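Side-chain contacts in Ketoacyl_synth_N domain-containing protein (PDB 6SMO), which probably takes part in building polyketide or other acyl chains as a ketoacyl-synthase-like subunit of the thiolase superfamily: residues C[8-13]-C[325-330]; C[164-169]-C[317-322]. All coordinates share one frame; numbering follows the deposited sequence.

Contact 1 (C[8-13]-C[325-330])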
# COMPACT_ATOMS: atom_id res chain seq x y z
N THR C 8 1.70 -5.09 -24.54
CA THR C 8 0.95 -6.07 -25.39
C THR C 8 -0.55 -5.78 -25.37
O THR C 8 -1.22 -6.13 -26.37
CB THR C 8 1.25 -7.51 -24.96
OG1 THR C 8 1.11 -7.60 -23.54
CG2 THR C 8 2.64 -7.96 -25.37
N GLY C 9 -1.07 -5.17 -24.30
CA GLY C 9 -2.50 -4.83 -24.16
C GLY C 9 -2.71 -3.60 -23.30
O GLY C 9 -1.90 -3.36 -22.39
N VAL C 10 -3.77 -2.83 -23.59
CA VAL C 10 -4.15 -1.59 -22.85
C VAL C 10 -5.67 -1.55 -22.69
O VAL C 10 -6.38 -1.97 -23.62
CB VAL C 10 -3.63 -0.32 -23.56
CG1 VAL C 10 -2.12 -0.20 -23.47
CG2 VAL C 10 -4.09 -0.23 -25.01
N GLY C 11 -6.14 -1.06 -21.54
CA GLY C 11 -7.56 -0.84 -21.22
C GLY C 11 -7.72 0.38 -20.32
O GLY C 11 -6.88 0.56 -19.42
N ALA C 12 -8.71 1.23 -20.61
CA ALA C 12 -9.00 2.44 -19.81
C ALA C 12 -10.48 2.77 -19.91
O ALA C 12 -11.08 2.38 -20.88
CB ALA C 12 -8.20 3.58 -20.36
N ILE C 13 -11.04 3.47 -18.93
CA ILE C 13 -12.45 3.95 -18.98
C ILE C 13 -12.43 5.42 -18.55
O ILE C 13 -11.67 5.75 -17.68
CB ILE C 13 -13.40 3.10 -18.12
CG1 ILE C 13 -12.99 3.07 -16.65
CG2 ILE C 13 -13.52 1.70 -18.67
CD1 ILE C 13 -14.04 2.47 -15.76
N ALA C 325 -0.63 6.66 -25.82
CA ALA C 325 0.70 6.68 -26.48
C ALA C 325 1.02 5.30 -27.06
O ALA C 325 1.60 5.25 -28.17
CB ALA C 325 1.76 7.12 -25.50
N SER C 326 0.66 4.22 -26.35
CA SER C 326 0.84 2.81 -26.77
C SER C 326 -0.03 2.52 -28.01
O SER C 326 0.46 1.81 -28.91
CB SER C 326 0.53 1.86 -25.65
OG SER C 326 1.43 2.04 -24.57
N SER C 327 -1.26 3.05 -28.04
CA SER C 327 -2.23 2.89 -29.15
C SER C 327 -1.74 3.64 -30.39
O SER C 327 -1.89 3.09 -31.50
CB SER C 327 -3.61 3.35 -28.75
OG SER C 327 -4.11 2.57 -27.66
N PHE C 328 -1.18 4.84 -30.21
CA PHE C 328 -0.64 5.70 -31.30
C PHE C 328 0.54 5.00 -31.98
O PHE C 328 0.59 5.00 -33.23
CB PHE C 328 -0.22 7.08 -30.76
CG PHE C 328 -1.34 8.09 -30.70
CD1 PHE C 328 -1.93 8.57 -31.86
CD2 PHE C 328 -1.78 8.59 -29.48
CE1 PHE C 328 -2.96 9.51 -31.80
CE2 PHE C 328 -2.80 9.53 -29.42
CZ PHE C 328 -3.39 9.98 -30.58
N LEU C 329 1.46 4.41 -31.20
CA LEU C 329 2.72 3.79 -31.68
C LEU C 329 2.45 2.42 -32.31
O LEU C 329 3.36 1.92 -33.00
CB LEU C 329 3.71 3.67 -30.52
CG LEU C 329 4.33 4.99 -30.04
CD1 LEU C 329 5.00 4.81 -28.69
CD2 LEU C 329 5.32 5.53 -31.05
N SER C 330 1.27 1.83 -32.09
CA SER C 330 0.88 0.49 -32.59
C SER C 330 0.26 0.60 -33.99
O SER C 330 -0.78 -0.05 -34.23
CB SER C 330 -0.06 -0.19 -31.63
OG SER C 330 -1.31 0.48 -31.57
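Val10 meets Ser326 and Ser327 with no ring or other planar side chain between them; the flat groups lie behind the interface. The peptide carbonyl of Ser327 receives the hydroxyl of Ser330 from above its plane: Ser330 OG is 2.7 Å from Ser327 O and 38° out of that plane, off the lone-pair directions. The ring of Phe328 belongs to the far side of the helix, where Lys24 makes a cation-pi contact with it and Ile28 and Ile352 pack on it.

In this layered thiolase fold the contact packs a helix on a sheet strand, 5-13, that pairs with strands 218-229 and 242-251. Val10 projects from the strand toward helix 319-329, and its two methyls reach neighbouring serines. CG1 of Val10 touches CB of Ser326 at 4.0 Å, while CG2 of Val10 faces OG of Ser327 at 3.9 Å. With chi1 at -70°, CG1 stands anti to the carbonyl carbon and CG2 fills the slot between the two backbone branches, which spreads the pair across both serines. Leu241 adds further apolar cover to Val10, and Val20 and Lys24 of helix 20-31 close in on Ser327.

A branched, apolar valine suits a buried strand position that faces a helix, and serine suits the facing turn because it is small and can hide its polarity. Both hydroxyls fold back on their own helix, Ser326 OG bonding to Ser322 O and Ser327 OG to Val323 O. Ser326 thus offers Val10 its CB, and Ser327 its already bonded OG. The chemistry is therefore that of van der Waals packing, shape-dependent and without charge, joining the C-terminal end of helix 319-329 to the sheet.

Contact 2 (C[164-169]-C[317-322])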
# COMPACT_ATOMS: atom_id res chain seq x y z
N GLN C 164 4.78 5.95 -11.31
CA GLN C 164 5.79 5.09 -10.62
C GLN C 164 5.39 3.62 -10.78
O GLN C 164 6.30 2.79 -10.97
CB GLN C 164 5.90 5.48 -9.14
CG GLN C 164 6.64 6.80 -8.92
CD GLN C 164 6.74 7.18 -7.46
OE1 GLN C 164 5.96 6.74 -6.62
NE2 GLN C 164 7.72 8.02 -7.15
N ALA C 165 4.09 3.32 -10.72
CA ALA C 165 3.52 1.95 -10.80
C ALA C 165 3.98 1.25 -12.09
O ALA C 165 4.39 0.08 -12.00
CB ALA C 165 2.02 2.00 -10.70
N ILE C 166 3.93 1.95 -13.23
CA ILE C 166 4.32 1.40 -14.57
C ILE C 166 5.84 1.21 -14.59
O ILE C 166 6.30 0.16 -15.07
CB ILE C 166 3.85 2.32 -15.72
CG1 ILE C 166 2.33 2.55 -15.70
CG2 ILE C 166 4.30 1.76 -17.06
CD1 ILE C 166 1.89 3.76 -16.48
N GLY C 167 6.59 2.21 -14.09
CA GLY C 167 8.06 2.26 -14.13
C GLY C 167 8.70 1.12 -13.35
O GLY C 167 9.66 0.51 -13.87
N TYR C 168 8.21 0.85 -12.13
CA TYR C 168 8.78 -0.16 -11.20
C TYR C 168 8.24 -1.56 -11.53
O TYR C 168 8.87 -2.55 -11.12
CB TYR C 168 8.52 0.24 -9.74
CG TYR C 168 9.33 1.42 -9.29
CD1 TYR C 168 10.71 1.35 -9.21
CD2 TYR C 168 8.73 2.62 -8.95
CE1 TYR C 168 11.48 2.43 -8.81
CE2 TYR C 168 9.47 3.72 -8.54
CZ TYR C 168 10.85 3.62 -8.47
OH TYR C 168 11.59 4.70 -8.07
N ALA C 169 7.11 -1.64 -12.25
CA ALA C 169 6.57 -2.89 -12.83
C ALA C 169 7.49 -3.36 -13.96
O ALA C 169 7.71 -4.58 -14.08
CB ALA C 169 5.16 -2.68 -13.32
N SER C 317 -3.83 10.13 -14.26
CA SER C 317 -3.12 11.06 -15.17
C SER C 317 -1.68 10.58 -15.37
O SER C 317 -1.01 10.27 -14.38
CB SER C 317 -3.15 12.46 -14.65
OG SER C 317 -4.46 12.98 -14.75
N GLY C 318 -1.21 10.59 -16.61
CA GLY C 318 0.12 10.05 -16.93
C GLY C 318 0.04 8.60 -17.36
O GLY C 318 0.78 8.22 -18.29
N VAL C 319 -0.81 7.81 -16.70
CA VAL C 319 -1.07 6.37 -17.02
C VAL C 319 -1.97 6.30 -18.26
O VAL C 319 -1.61 5.56 -19.20
CB VAL C 319 -1.69 5.62 -15.83
CG1 VAL C 319 -2.03 4.18 -16.18
CG2 VAL C 319 -0.79 5.66 -14.60
N ILE C 320 -3.06 7.07 -18.27
CA ILE C 320 -4.02 7.11 -19.42
C ILE C 320 -3.29 7.67 -20.64
O ILE C 320 -3.60 7.24 -21.75
CB ILE C 320 -5.30 7.90 -19.06
CG1 ILE C 320 -6.35 7.79 -20.17
CG2 ILE C 320 -4.99 9.34 -18.71
CD1 ILE C 320 -7.76 7.94 -19.69
N ASP C 321 -2.34 8.57 -20.42
CA ASP C 321 -1.47 9.15 -21.49
C ASP C 321 -0.63 8.02 -22.11
O ASP C 321 -0.53 7.98 -23.35
CB ASP C 321 -0.58 10.27 -20.94
CG ASP C 321 -1.35 11.47 -20.42
OD1 ASP C 321 -2.36 11.26 -19.72
OD2 ASP C 321 -0.93 12.61 -20.71
N SER C 322 -0.06 7.15 -21.27
CA SER C 322 0.76 5.98 -21.68
C SER C 322 -0.11 4.94 -22.41
O SER C 322 0.43 4.27 -23.31
CB SER C 322 1.45 5.35 -20.49
OG SER C 322 2.34 6.28 -19.87
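In the layered thiolase fold two buried helices, 161-175 and 319-329, pack between the sheets, and Ile166 and Val319 bring them together. In the tight part CD1 of Ile166 sits against both methyls of Val319, 3.8 Å from CG2 of Val319 and 4.0 Å from CG1 of Val319. Ile166 has CG1 anti to its carbonyl carbon (chi1 -57°), and the nearly extended chain beyond carries CD1 across. The long isoleucine reaches over to the other helix, and the shorter branched valine receives its end methyl. Leu225, Leu227 and Leu366 also pack on Ile166.

The looser part lies one turn on, where CD1 of Ile166 comes only within 4.2 Å of OG of Ser322. Ser322 is buried too, packed by Ile354, Leu366 and Phe368. Gln164 and Tyr168 instead bond to the neighbouring PKS_KS domain-containing chain.

Gly318, the N-cap, has a positive phi of 93° that would press a side chain against the preceding carbonyl, so glycine fits. Asp321 OD1 accepts a weak bond from Gly318 N, the half of a capping box that glycine allows. Gly318 O takes both Ser322 N and, in the carbonyl plane, Ser322 OG at 2.9 Å.

In the fold
Both contacts draw on helix 319-329: contact 2 uses its first turn and contact 1 its last turns, and their centres lie about 12 Å apart. Contact 2 is the more central, about 5 Å from the centre of the chain against about 12 Å for contact 1. The helix thus meets the neighbouring central helix at its start and strand 5-13 near its end, while strand 218-229, which pairs with 5-13, flanks contact 2. Both contacts tie the amino-terminal half of the chain to its carboxy-terminal half. The bound pentaoxo-dodecanal lies in a pocket lined by Val129, Ala130, Trp133 and Phe134, none of which belongs to either contact.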